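Local coordinates for alpha-glucosidase (PDB 5HQA), which hydrolyses alpha-glucosides as a calcium-binding family 97 glycoside hydrolase, here captured with the inhibitor acarbose, at residues F40-H45 with G222-P227; I123-E128 with V190-M195; I182-A187 with M195-R200; T210-G215 with I396-K401. All blocks are in the same frame, centred on the assembly; numbering follows the deposited sequence.

From the N terminus, the 40-45 segment opens the longest of the three loops within the N-terminal region, closed at 222-227 by interaction 1. Inside it lie interaction 2, which runs from 123-128 to the 190-195 loop, and interaction 3, which joins 182-187 to 195-200. These two cross along the chain and share M195. Interactions 1 and 3 join strands of the two large antiparallel sheets, while interaction 2 sets a strand of one sheet against the loop leading out of the other. Interaction 4 begins at 210-215, before interaction 1 has closed, and therefore crosses it; ending at 396-401, it ties the N-terminal sandwich to the catalytic region.

Interaction 1: F40-H45 with G222-P227; sequences FEFKQH and GAFNTP
The ring of F40 meets F224 over one face and T226 at its edge, and its path from the backbone explains how. CB points toward the 222-227 segment, and CG lies anti to the carbonyl carbon (chi1 -60°), carrying the ring inward. At the far end of the ring, F40 CE1 comes to 3.9 Å from T226 CG2, and F40 CZ to 3.6 Å from that same methyl, which lies near the ring plane. F40 CZ is also 4.0 Å from F224 CE2. The phenylalanine pair is an edge-to-face (T-shaped) stack: the edge of F224 faces F40 toward the rim of one face, with the centroids 5.5 Å apart and the planes at 72°. Strands 30-42 and 224-234 belong to different antiparallel sheets, so these rings fill the interior of the N-terminal beta-sandwich, a galactose mutarotase-like fold. T226 OG1 turns to polar partners, P227 O at 2.9 Å and the backbone N of Y112. A glycine in place of T226 would probably leave a gap at the F40 ring edge and deprive Y112 N of its hydroxyl partner. F42 joins more loosely, its CE1 4.4 Å from F224 CZ.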
loop_
_atom_site.group_PDB
_atom_site.type_symbol
_atom_site.label_atom_id
_atom_site.label_comp_id
_atom_site.label_asym_id
_atom_site.label_seq_id
_atom_site.Cartn_x
_atom_site.Cartn_y
_atom_site.Cartn_z
ATOM N N PHE A 40 22.307 17.753 -3.737
ATOM C CA PHE A 40 22.583 16.661 -4.668
ATOM C C PHE A 40 24.077 16.535 -4.932
ATOM O O PHE A 40 24.806 17.530 -4.955
ATOM C CB PHE A 40 21.935 16.861 -6.051
ATOM C CG PHE A 40 20.443 16.968 -6.029
ATOM C CD1 PHE A 40 19.654 15.830 -5.977
ATOM C CD2 PHE A 40 19.830 18.204 -6.097
ATOM C CE1 PHE A 40 18.261 15.932 -5.970
ATOM C CE2 PHE A 40 18.437 18.317 -6.088
ATOM C CZ PHE A 40 17.657 17.181 -6.024
ATOM N N GLU A 41 24.510 15.296 -5.186
ATOM C CA GLU A 41 25.762 15.007 -5.873
ATOM C C GLU A 41 25.454 14.278 -7.175
ATOM O O GLU A 41 24.490 13.506 -7.256
ATOM C CB GLU A 41 26.705 14.162 -5.001
ATOM C CG GLU A 41 27.162 14.910 -3.767
ATOM C CD GLU A 41 28.118 14.116 -2.898
ATOM O OE1 GLU A 41 28.462 12.970 -3.260
ATOM O OE2 GLU A 41 28.530 14.649 -1.847
ATOM N N PHE A 42 26.285 14.525 -8.193
ATOM C CA PHE A 42 26.109 13.989 -9.536
ATOM C C PHE A 42 27.357 13.225 -9.939
ATOM O O PHE A 42 28.432 13.415 -9.367
ATOM C CB PHE A 42 25.859 15.097 -10.569
ATOM C CG PHE A 42 24.755 16.040 -10.195
ATOM C CD1 PHE A 42 23.437 15.720 -10.464
ATOM C CD2 PHE A 42 25.041 17.256 -9.590
ATOM C CE1 PHE A 42 22.413 16.598 -10.126
ATOM C CE2 PHE A 42 24.023 18.137 -9.244
ATOM C CZ PHE A 42 22.709 17.807 -9.515
ATOM N N LYS A 43 27.212 12.372 -10.953
ATOM C CA LYS A 43 28.359 11.613 -11.428
ATOM C C LYS A 43 29.425 12.541 -11.989
ATOM O O LYS A 43 30.617 12.391 -11.693
ATOM C CB LYS A 43 27.928 10.597 -12.483
ATOM C CG LYS A 43 29.099 9.852 -13.092
ATOM C CD LYS A 43 28.641 8.822 -14.099
ATOM C CE LYS A 43 29.827 8.280 -14.867
ATOM N NZ LYS A 43 29.369 7.577 -16.093
ATOM N N GLN A 44 29.013 13.511 -12.793
ATOM C CA GLN A 44 29.952 14.403 -13.454
ATOM C C GLN A 44 29.708 15.867 -13.134
ATOM O O GLN A 44 30.661 16.615 -12.907
ATOM C CB GLN A 44 29.895 14.175 -14.975
ATOM C CG GLN A 44 30.855 15.038 -15.770
ATOM C CD GLN A 44 32.313 14.842 -15.362
ATOM O OE1 GLN A 44 32.774 13.713 -15.168
ATOM N NE2 GLN A 44 33.043 15.952 -15.225
ATOM N N HIS A 45 28.455 16.296 -13.104
ATOM C CA HIS A 45 28.136 17.675 -12.771
ATOM C C HIS A 45 28.673 18.034 -11.386
ATOM O O HIS A 45 28.786 17.182 -10.498
ATOM C CB HIS A 45 26.619 17.867 -12.819
ATOM C CG HIS A 45 26.197 19.291 -12.967
ATOM N ND1 HIS A 45 26.129 20.161 -11.899
ATOM C CD2 HIS A 45 25.818 20.000 -14.058
ATOM C CE1 HIS A 45 25.724 21.346 -12.328
ATOM N NE2 HIS A 45 25.533 21.274 -13.633
ATOM N N GLY A 222 18.333 17.857 -18.317
ATOM C CA GLY A 222 17.910 19.227 -18.093
ATOM C C GLY A 222 17.118 19.384 -16.807
ATOM O O GLY A 222 17.273 18.620 -15.857
ATOM N N ALA A 223 16.265 20.404 -16.785
ATOM C CA ALA A 223 15.480 20.710 -15.596
ATOM C C ALA A 223 14.737 19.476 -15.105
ATOM O O ALA A 223 14.241 18.671 -15.897
ATOM C CB ALA A 223 14.485 21.833 -15.898
ATOM N N PHE A 224 14.666 19.324 -13.784
ATOM C CA PHE A 224 13.957 18.192 -13.203
ATOM C C PHE A 224 13.449 18.569 -11.822
ATOM O O PHE A 224 13.942 19.509 -11.190
ATOM C CB PHE A 224 14.852 16.947 -13.100
ATOM C CG PHE A 224 15.974 17.080 -12.095
ATOM C CD1 PHE A 224 17.182 17.645 -12.458
ATOM C CD2 PHE A 224 15.820 16.620 -10.791
ATOM C CE1 PHE A 224 18.214 17.759 -11.539
ATOM C CE2 PHE A 224 16.849 16.734 -9.872
ATOM C CZ PHE A 224 18.041 17.301 -10.245
ATOM N N ASN A 225 12.459 17.808 -11.358
ATOM C CA ASN A 225 11.976 17.860 -9.988
ATOM C C ASN A 225 12.199 16.498 -9.347
ATOM O O ASN A 225 12.373 15.497 -10.043
ATOM C CB ASN A 225 10.484 18.222 -9.924
ATOM C CG ASN A 225 10.170 19.522 -10.633
ATOM O OD1 ASN A 225 11.014 20.413 -10.728
ATOM N ND2 ASN A 225 8.950 19.640 -11.137
ATOM N N THR A 226 12.212 16.461 -8.020
ATOM C CA THR A 226 12.156 15.196 -7.299
ATOM C C THR A 226 10.716 14.858 -6.962
ATOM O O THR A 226 9.825 15.712 -7.025
ATOM C CB THR A 226 12.972 15.278 -6.011
ATOM O OG1 THR A 226 12.333 16.187 -5.108
ATOM C CG2 THR A 226 14.412 15.722 -6.286
ATOM N N PRO A 227 10.447 13.614 -6.569
ATOM C CA PRO A 227 9.185 13.327 -5.881
ATOM C C PRO A 227 9.116 14.117 -4.583
ATOM O O PRO A 227 10.102 14.690 -4.117
ATOM C CB PRO A 227 9.243 11.814 -5.617
ATOM C CG PRO A 227 10.294 11.286 -6.586
ATOM C CD PRO A 227 11.287 12.410 -6.723
#

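Interaction 2: I123-E128 with V190-M195; sequences IEITKE and VDYAAM
The hydroxyl of Y192 reaches the buried carboxylate of E128 from an uncommon direction: it meets OE1 on the anti side, 34° out of the carboxylate plane. Y192 OH donates to E128 OE1 at 2.8 Å. The carboxylate oxygen lies at the edge of the phenol ring, near its plane, and is 3.6 Å from Y192 CE2; the ring and carboxylate planes are 66° apart. An extended chain, with CG placed anti to the backbone N (chi1 -177°), carries the E128 carboxylate out to the phenol. The two side chains cross at about a right angle. Alongside this polar contact, I125 supplies the apolar one: its CD1 is 3.8 Å from Y192 OH and 3.9 Å from Y192 CE1. I125 and E128 both point toward the loop although three residues apart, which fits the classic beta bulge formed by T126 and K127 opposite E41 in the neighbouring strand of this N-terminal sandwich sheet. The other oxygen, E128 OE2, takes a hydrogen bond from T130 OG1 and a salt bridge from R229 NE. With both oxygens engaged, the carboxylate is restrained in rotation; the nearby arginine probably keeps it ionised, and the negative charge in turn would strengthen the pull on the tyrosine proton.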
loop_
_atom_site.group_PDB
_atom_site.type_symbol
_atom_site.label_atom_id
_atom_site.label_comp_id
_atom_site.label_asym_id
_atom_site.label_seq_id
_atom_site.Cartn_x
_atom_site.Cartn_y
_atom_site.Cartn_z
ATOM N N ILE A 123 22.294 14.647 -16.949
ATOM C CA ILE A 123 22.906 14.501 -15.638
ATOM C C ILE A 123 22.499 13.164 -15.044
ATOM O O ILE A 123 21.497 12.553 -15.426
ATOM C CB ILE A 123 22.558 15.664 -14.685
ATOM C CG1 ILE A 123 21.056 15.792 -14.498
ATOM C CG2 ILE A 123 23.121 16.976 -15.213
ATOM C CD1 ILE A 123 20.618 15.326 -13.160
ATOM N N GLU A 124 23.321 12.698 -14.115
ATOM C CA GLU A 124 23.068 11.457 -13.397
ATOM C C GLU A 124 23.271 11.737 -11.918
ATOM O O GLU A 124 24.401 11.979 -11.477
ATOM C CB GLU A 124 23.989 10.342 -13.887
ATOM C CG GLU A 124 23.797 10.031 -15.360
ATOM C CD GLU A 124 24.690 8.910 -15.840
ATOM O OE1 GLU A 124 24.159 7.844 -16.217
ATOM O OE2 GLU A 124 25.923 9.088 -15.828
ATOM N N ILE A 125 22.177 11.732 -11.160
ATOM C CA ILE A 125 22.277 11.907 -9.720
ATOM C C ILE A 125 22.904 10.660 -9.116
ATOM O O ILE A 125 22.457 9.533 -9.372
ATOM C CB ILE A 125 20.896 12.175 -9.111
ATOM C CG1 ILE A 125 20.305 13.470 -9.657
ATOM C CG2 ILE A 125 20.967 12.194 -7.570
ATOM C CD1 ILE A 125 18.846 13.616 -9.309
ATOM N N THR A 126 23.952 10.856 -8.312
ATOM C CA THR A 126 24.557 9.767 -7.568
ATOM C C THR A 126 24.226 9.807 -6.088
ATOM O O THR A 126 24.346 8.778 -5.420
ATOM C CB THR A 126 26.079 9.777 -7.740
ATOM O OG1 THR A 126 26.579 11.075 -7.398
ATOM C CG2 THR A 126 26.447 9.464 -9.189
ATOM N N LYS A 127 23.811 10.959 -5.563
ATOM C CA LYS A 127 23.368 11.025 -4.176
ATOM C C LYS A 127 22.409 12.190 -4.023
ATOM O O LYS A 127 22.674 13.284 -4.528
ATOM C CB LYS A 127 24.552 11.183 -3.209
ATOM C CG LYS A 127 24.163 10.990 -1.745
ATOM C CD LYS A 127 25.379 10.895 -0.839
ATOM C CE LYS A 127 26.299 9.768 -1.285
ATOM N NZ LYS A 127 25.663 8.431 -1.195
ATOM N N GLU A 128 21.296 11.951 -3.342
ATOM C CA GLU A 128 20.442 13.021 -2.851
ATOM C C GLU A 128 20.814 13.250 -1.388
ATOM O O GLU A 128 20.796 12.306 -0.591
ATOM C CB GLU A 128 18.961 12.664 -3.002
ATOM C CG GLU A 128 18.049 13.796 -2.558
ATOM C CD GLU A 128 16.572 13.485 -2.716
ATOM O OE1 GLU A 128 16.199 12.797 -3.699
ATOM O OE2 GLU A 128 15.779 13.943 -1.858
ATOM N N VAL A 190 7.762 9.335 -9.612
ATOM C CA VAL A 190 7.644 9.289 -11.066
ATOM C C VAL A 190 9.006 9.598 -11.670
ATOM O O VAL A 190 9.605 10.629 -11.343
ATOM C CB VAL A 190 6.607 10.304 -11.587
ATOM C CG1 VAL A 190 6.546 10.266 -13.114
ATOM C CG2 VAL A 190 5.241 10.031 -10.981
ATOM N N ASP A 191 9.487 8.719 -12.552
ATOM C CA ASP A 191 10.758 8.914 -13.263
ATOM C C ASP A 191 11.901 9.255 -12.304
ATOM O O ASP A 191 12.677 10.188 -12.524
ATOM C CB ASP A 191 10.630 9.991 -14.345
ATOM C CG ASP A 191 11.862 10.061 -15.235
ATOM O OD1 ASP A 191 12.451 8.986 -15.491
ATOM O OD2 ASP A 191 12.257 11.177 -15.655
ATOM N N TYR A 192 12.008 8.479 -11.232
ATOM C CA TYR A 192 12.998 8.742 -10.203
ATOM C C TYR A 192 13.203 7.445 -9.439
ATOM O O TYR A 192 12.414 6.504 -9.562
ATOM C CB TYR A 192 12.529 9.872 -9.286
ATOM C CG TYR A 192 13.604 10.658 -8.553
ATOM C CD1 TYR A 192 14.229 11.755 -9.154
ATOM C CD2 TYR A 192 13.949 10.341 -7.234
ATOM C CE1 TYR A 192 15.189 12.496 -8.470
ATOM C CE2 TYR A 192 14.906 11.083 -6.539
ATOM C CZ TYR A 192 15.520 12.154 -7.168
ATOM O OH TYR A 192 16.458 12.888 -6.482
ATOM N N ALA A 193 14.283 7.394 -8.669
ATOM C CA ALA A 193 14.603 6.221 -7.864
ATOM C C ALA A 193 13.930 6.325 -6.500
ATOM O O ALA A 193 13.861 7.409 -5.915
ATOM C CB ALA A 193 16.120 6.092 -7.688
ATOM N N ALA A 194 13.447 5.192 -5.986
ATOM C CA ALA A 194 12.829 5.203 -4.665
ATOM C C ALA A 194 13.843 5.594 -3.599
ATOM O O ALA A 194 15.036 5.299 -3.702
ATOM C CB ALA A 194 12.235 3.836 -4.314
ATOM N N MET A 195 13.346 6.252 -2.556
ATOM C CA MET A 195 14.153 6.638 -1.409
ATOM C C MET A 195 14.084 5.551 -0.340
ATOM O O MET A 195 12.998 5.156 0.094
ATOM C CB MET A 195 13.665 7.972 -0.850
ATOM C CG MET A 195 14.421 8.455 0.371
ATOM S SD MET A 195 13.755 10.049 0.937
ATOM C CE MET A 195 12.137 9.575 1.583
#

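Interaction 3: I182-A187 with M195-R200; sequences ISIHEA and MVLNQR
E186 and I184, on a strand of one sheet of the N-terminal beta-sandwich, face M195 and L197 on a strand of the other. The short segments run nearly antiparallel, at 154°, with axes 8.4 Å apart at closest approach, too far for the strands to pair, so every approach involves at least one side chain. The hydrogen bond goes from a backbone amide to a side chain: M195 N to E186 OE1 is 2.8 Å and nearly straight, with an N-H...O angle of 171°. The donor arrives on the syn side of the carboxylate, somewhat out of its plane. The side chains of E186 and M195 run alongside one another in opposite senses, leaving E186 OE1 3.4 Å from M195 CB. Charge adds further partners: OE1 of E186 takes a salt bridge from K440 NZ, in the catalytic region, and OE2 one from R229 NH1. The buried carboxylate thus accepts the first amide of strand 195-199 and probably helps balance the charges of K440 and R229. An alanine at E186 would probably leave the M195 amide without its acceptor and both K440 and R229 without this counter-charge. The apolar part centres on L197 CD1, which lies 3.7 Å from I184 CG2 and 3.9 Å from I184 CB. M195 completes it more loosely, its CE 4.3 Å from I184 CG2. The thioether chain runs extended as far as SD and then bends (chi3 70°), a turn that leaves M195 CE 3.7 Å from the carbonyl oxygen of H185.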
loop_
_atom_site.group_PDB
_atom_site.type_symbol
_atom_site.label_atom_id
_atom_site.label_comp_id
_atom_site.label_asym_id
_atom_site.label_seq_id
_atom_site.Cartn_x
_atom_site.Cartn_y
_atom_site.Cartn_z
ATOM N N ILE A 182 5.637 10.061 14.169
ATOM C CA ILE A 182 6.169 10.629 12.938
ATOM C C ILE A 182 6.327 9.500 11.933
ATOM O O ILE A 182 6.693 8.378 12.300
ATOM C CB ILE A 182 7.515 11.344 13.191
ATOM C CG1 ILE A 182 7.321 12.482 14.194
ATOM C CG2 ILE A 182 8.120 11.853 11.878
ATOM C CD1 ILE A 182 8.601 13.186 14.591
ATOM N N SER A 183 6.047 9.787 10.664
ATOM C CA SER A 183 6.269 8.795 9.620
ATOM C C SER A 183 6.834 9.484 8.392
ATOM O O SER A 183 6.283 10.493 7.938
ATOM C CB SER A 183 4.973 8.062 9.268
ATOM O OG SER A 183 5.248 6.956 8.421
ATOM N N ILE A 184 7.915 8.928 7.849
ATOM C CA ILE A 184 8.599 9.480 6.686
ATOM C C ILE A 184 8.278 8.607 5.479
ATOM O O ILE A 184 8.348 7.374 5.561
ATOM C CB ILE A 184 10.117 9.562 6.929
ATOM C CG1 ILE A 184 10.390 10.448 8.149
ATOM C CG2 ILE A 184 10.851 10.099 5.683
ATOM C CD1 ILE A 184 11.822 10.390 8.616
ATOM N N HIS A 185 7.943 9.241 4.360
ATOM C CA HIS A 185 7.587 8.504 3.153
ATOM C C HIS A 185 7.832 9.441 1.971
ATOM O O HIS A 185 8.571 10.425 2.095
ATOM C CB HIS A 185 6.142 7.986 3.283
ATOM C CG HIS A 185 5.718 7.043 2.199
ATOM N ND1 HIS A 185 6.471 5.954 1.810
ATOM C CD2 HIS A 185 4.598 7.022 1.434
ATOM C CE1 HIS A 185 5.837 5.309 0.846
ATOM N NE2 HIS A 185 4.698 5.935 0.599
ATOM N N GLU A 186 7.243 9.133 0.818
ATOM C CA GLU A 186 7.347 10.024 -0.326
ATOM C C GLU A 186 6.070 9.924 -1.150
ATOM O O GLU A 186 5.281 8.985 -1.000
ATOM C CB GLU A 186 8.602 9.727 -1.163
ATOM C CG GLU A 186 8.814 8.294 -1.563
ATOM C CD GLU A 186 10.101 8.112 -2.371
ATOM O OE1 GLU A 186 10.695 7.016 -2.305
ATOM O OE2 GLU A 186 10.520 9.062 -3.074
ATOM N N ALA A 187 5.856 10.915 -2.013
ATOM C CA ALA A 187 4.644 10.958 -2.814
ATOM C C ALA A 187 4.984 11.288 -4.261
ATOM O O ALA A 187 5.905 12.069 -4.530
ATOM C CB ALA A 187 3.641 11.989 -2.255
ATOM N N MET A 195 13.346 6.252 -2.556
ATOM C CA MET A 195 14.153 6.638 -1.409
ATOM C C MET A 195 14.084 5.551 -0.340
ATOM O O MET A 195 12.998 5.156 0.094
ATOM C CB MET A 195 13.665 7.972 -0.850
ATOM C CG MET A 195 14.421 8.455 0.371
ATOM S SD MET A 195 13.755 10.049 0.937
ATOM C CE MET A 195 12.137 9.575 1.583
ATOM N N VAL A 196 15.245 5.073 0.068
ATOM C CA VAL A 196 15.447 4.287 1.273
ATOM C C VAL A 196 16.078 5.222 2.299
ATOM O O VAL A 196 16.713 6.211 1.925
ATOM C CB VAL A 196 16.351 3.089 0.899
ATOM C CG1 VAL A 196 17.195 2.618 2.042
ATOM C CG2 VAL A 196 15.515 1.979 0.242
ATOM N N LEU A 197 15.890 4.958 3.594
ATOM C CA LEU A 197 16.460 5.825 4.623
ATOM C C LEU A 197 17.666 5.148 5.260
ATOM O O LEU A 197 17.564 4.024 5.755
ATOM C CB LEU A 197 15.431 6.183 5.697
ATOM C CG LEU A 197 14.248 6.996 5.166
ATOM C CD1 LEU A 197 13.241 7.279 6.278
ATOM C CD2 LEU A 197 14.746 8.286 4.506
ATOM N N ASN A 198 18.794 5.853 5.279
ATOM C CA ASN A 198 20.072 5.308 5.723
ATOM C C ASN A 198 20.517 6.135 6.921
ATOM O O ASN A 198 20.837 7.317 6.772
ATOM C CB ASN A 198 21.082 5.380 4.574
ATOM C CG ASN A 198 22.434 4.779 4.916
ATOM O OD1 ASN A 198 22.803 4.631 6.079
ATOM N ND2 ASN A 198 23.195 4.453 3.879
ATOM N N GLN A 199 20.525 5.535 8.110
ATOM C CA GLN A 199 20.900 6.286 9.300
ATOM C C GLN A 199 22.412 6.495 9.308
ATOM O O GLN A 199 23.183 5.526 9.310
ATOM C CB GLN A 199 20.440 5.575 10.572
ATOM C CG GLN A 199 20.569 6.488 11.789
ATOM C CD GLN A 199 19.959 5.929 13.064
ATOM O OE1 GLN A 199 20.114 6.523 14.129
ATOM N NE2 GLN A 199 19.254 4.796 12.966
ATOM N N ARG A 200 22.838 7.760 9.303
ATOM C CA ARG A 200 24.259 8.078 9.264
ATOM C C ARG A 200 24.747 8.334 10.685
ATOM O O ARG A 200 24.809 7.397 11.490
ATOM C CB ARG A 200 24.498 9.261 8.319
ATOM C CG ARG A 200 23.911 9.032 6.908
ATOM C CD ARG A 200 24.240 7.630 6.343
ATOM N NE ARG A 200 25.684 7.405 6.261
ATOM C CZ ARG A 200 26.270 6.214 6.340
ATOM N NH1 ARG A 200 25.545 5.115 6.518
ATOM N NH2 ARG A 200 27.592 6.126 6.267
#

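Interaction 4: T210-G215 with I396-K401; sequences TPWSSG and IKRIDK
R398 leaves its strand with CG set between the backbone N and the carbonyl carbon (chi1 70°) and then runs fully extended to NE, which carries the guanidinium to the six-membered ring of W212. The indole, with its own CG anti to the carbonyl carbon (chi1 -69°), presents an edge: CZ3 of W212 is 4.0 Å from R398 NH1, and CE3 of W212 is 4.1 Å from the same nitrogen. The planes are 87° apart. The ring edge therefore sits over one face of the guanidinium, toward its rim, whereas a cation-pi stack would need the charge over the indole face; that role falls to K219, which makes a cation-pi contact with W212. S213 approaches at the guanidinium edge, but its OG is 4.4 Å from R398 NH1, too long for a direct bond. Polar partners just outside the contact fix the two groups. E408 accepts a salt bridge from R398 NE through OE2 and a hydrogen bond from S213 N through OE1, bridging both sides, and Q413 OE1 holds W212 NE1. The loop is shaped by a type I beta turn from W212 to G215, closed by G215 N to W212 O at 2.9 Å; at the backbone angles of G215 a CB would press on the preceding carbonyl oxygen. The contact buries a modest 86 Å² near the surface, away from the calcium and acarbose sites. It is an interdomain contact, in which a turn of the N-terminal beta-sandwich meets the two-stranded hairpin 396-399/405-408 of the catalytic region.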
loop_
_atom_site.group_PDB
_atom_site.type_symbol
_atom_site.label_atom_id
_atom_site.label_comp_id
_atom_site.label_asym_id
_atom_site.label_seq_id
_atom_site.Cartn_x
_atom_site.Cartn_y
_atom_site.Cartn_z
ATOM N N THR A 210 17.664 4.203 -4.545
ATOM C CA THR A 210 17.935 2.866 -5.065
ATOM C C THR A 210 18.502 2.961 -6.477
ATOM O O THR A 210 17.854 3.540 -7.355
ATOM C CB THR A 210 16.659 2.039 -5.044
ATOM O OG1 THR A 210 16.202 1.937 -3.691
ATOM C CG2 THR A 210 16.936 0.652 -5.585
ATOM N N PRO A 211 19.684 2.419 -6.741
ATOM C CA PRO A 211 20.403 2.747 -7.973
ATOM C C PRO A 211 20.102 1.801 -9.131
ATOM O O PRO A 211 19.549 0.710 -8.964
ATOM C CB PRO A 211 21.865 2.595 -7.548
ATOM C CG PRO A 211 21.812 1.456 -6.578
ATOM C CD PRO A 211 20.533 1.682 -5.790
ATOM N N TRP A 212 20.508 2.245 -10.319
ATOM C CA TRP A 212 20.669 1.379 -11.477
ATOM C C TRP A 212 21.803 0.385 -11.241
ATOM O O TRP A 212 22.683 0.604 -10.405
ATOM C CB TRP A 212 21.021 2.199 -12.720
ATOM C CG TRP A 212 19.933 3.080 -13.256
ATOM C CD1 TRP A 212 19.535 4.296 -12.774
ATOM C CD2 TRP A 212 19.133 2.820 -14.410
ATOM N NE1 TRP A 212 18.515 4.800 -13.553
ATOM C CE2 TRP A 212 18.254 3.911 -14.566
ATOM C CE3 TRP A 212 19.072 1.762 -15.327
ATOM C CZ2 TRP A 212 17.325 3.978 -15.603
ATOM C CZ3 TRP A 212 18.144 1.831 -16.365
ATOM C CH2 TRP A 212 17.286 2.933 -16.490
ATOM N N SER A 213 21.810 -0.694 -12.036
ATOM C CA SER A 213 22.913 -1.650 -11.959
ATOM C C SER A 213 24.251 -0.985 -12.251
ATOM O O SER A 213 25.280 -1.384 -11.694
ATOM C CB SER A 213 22.683 -2.805 -12.931
ATOM O OG SER A 213 22.509 -2.305 -14.247
ATOM N N SER A 214 24.256 0.036 -13.113
ATOM C CA SER A 214 25.481 0.758 -13.438
ATOM C C SER A 214 26.009 1.569 -12.263
ATOM O O SER A 214 27.178 1.963 -12.279
ATOM C CB SER A 214 25.244 1.687 -14.628
ATOM O OG SER A 214 24.498 2.826 -14.217
ATOM N N GLY A 215 25.183 1.843 -11.260
ATOM C CA GLY A 215 25.622 2.491 -10.045
ATOM C C GLY A 215 25.057 3.878 -9.826
ATOM O O GLY A 215 25.040 4.344 -8.681
ATOM N N ILE A 396 15.606 -8.194 -10.451
ATOM C CA ILE A 396 14.864 -7.966 -11.684
ATOM C C ILE A 396 15.809 -8.221 -12.854
ATOM O O ILE A 396 16.966 -7.791 -12.840
ATOM C CB ILE A 396 14.309 -6.529 -11.723
ATOM C CG1 ILE A 396 13.179 -6.342 -10.703
ATOM C CG2 ILE A 396 13.848 -6.161 -13.146
ATOM C CD1 ILE A 396 11.888 -7.074 -11.067
ATOM N N LYS A 397 15.328 -8.929 -13.869
ATOM C CA LYS A 397 16.112 -9.187 -15.068
ATOM C C LYS A 397 15.553 -8.366 -16.223
ATOM O O LYS A 397 14.358 -8.459 -16.537
ATOM C CB LYS A 397 16.096 -10.673 -15.420
ATOM C CG LYS A 397 16.856 -11.016 -16.697
ATOM C CD LYS A 397 16.750 -12.514 -16.978
ATOM C CE LYS A 397 17.394 -12.880 -18.288
ATOM N NZ LYS A 397 17.396 -14.352 -18.488
ATOM N N ARG A 398 16.412 -7.558 -16.848
ATOM C CA ARG A 398 16.080 -6.904 -18.107
ATOM C C ARG A 398 17.154 -7.231 -19.134
ATOM O O ARG A 398 18.286 -7.581 -18.793
ATOM C CB ARG A 398 15.949 -5.383 -17.956
ATOM C CG ARG A 398 17.266 -4.681 -17.687
ATOM C CD ARG A 398 17.075 -3.181 -17.512
ATOM N NE ARG A 398 18.348 -2.516 -17.251
ATOM C CZ ARG A 398 19.063 -1.886 -18.178
ATOM N NH1 ARG A 398 20.213 -1.315 -17.846
ATOM N NH2 ARG A 398 18.623 -1.820 -19.431
ATOM N N ILE A 399 16.774 -7.134 -20.405
ATOM C CA ILE A 399 17.695 -7.291 -21.523
ATOM C C ILE A 399 17.913 -5.905 -22.107
ATOM O O ILE A 399 16.947 -5.245 -22.512
ATOM C CB ILE A 399 17.144 -8.256 -22.582
ATOM C CG1 ILE A 399 16.774 -9.597 -21.948
ATOM C CG2 ILE A 399 18.161 -8.456 -23.681
ATOM C CD1 ILE A 399 17.947 -10.340 -21.356
ATOM N N ASP A 400 19.166 -5.453 -22.154
ATOM C CA ASP A 400 19.402 -4.093 -22.620
ATOM C C ASP A 400 19.413 -4.045 -24.149
ATOM O O ASP A 400 19.225 -5.057 -24.831
ATOM C CB ASP A 400 20.673 -3.506 -21.989
ATOM C CG ASP A 400 21.988 -4.070 -22.555
ATOM O OD1 ASP A 400 22.032 -4.765 -23.599
ATOM O OD2 ASP A 400 23.024 -3.767 -21.920
ATOM N N LYS A 401 19.628 -2.837 -24.690
ATOM C CA LYS A 401 19.543 -2.608 -26.134
ATOM C C LYS A 401 20.491 -3.495 -26.925
ATOM O O LYS A 401 20.231 -3.770 -28.102
ATOM C CB LYS A 401 19.835 -1.139 -26.448
ATOM C CG LYS A 401 21.147 -0.637 -25.840
ATOM C CD LYS A 401 21.453 0.820 -26.191
ATOM C CE LYS A 401 21.867 1.622 -24.949
ATOM N NZ LYS A 401 22.903 0.932 -24.112
#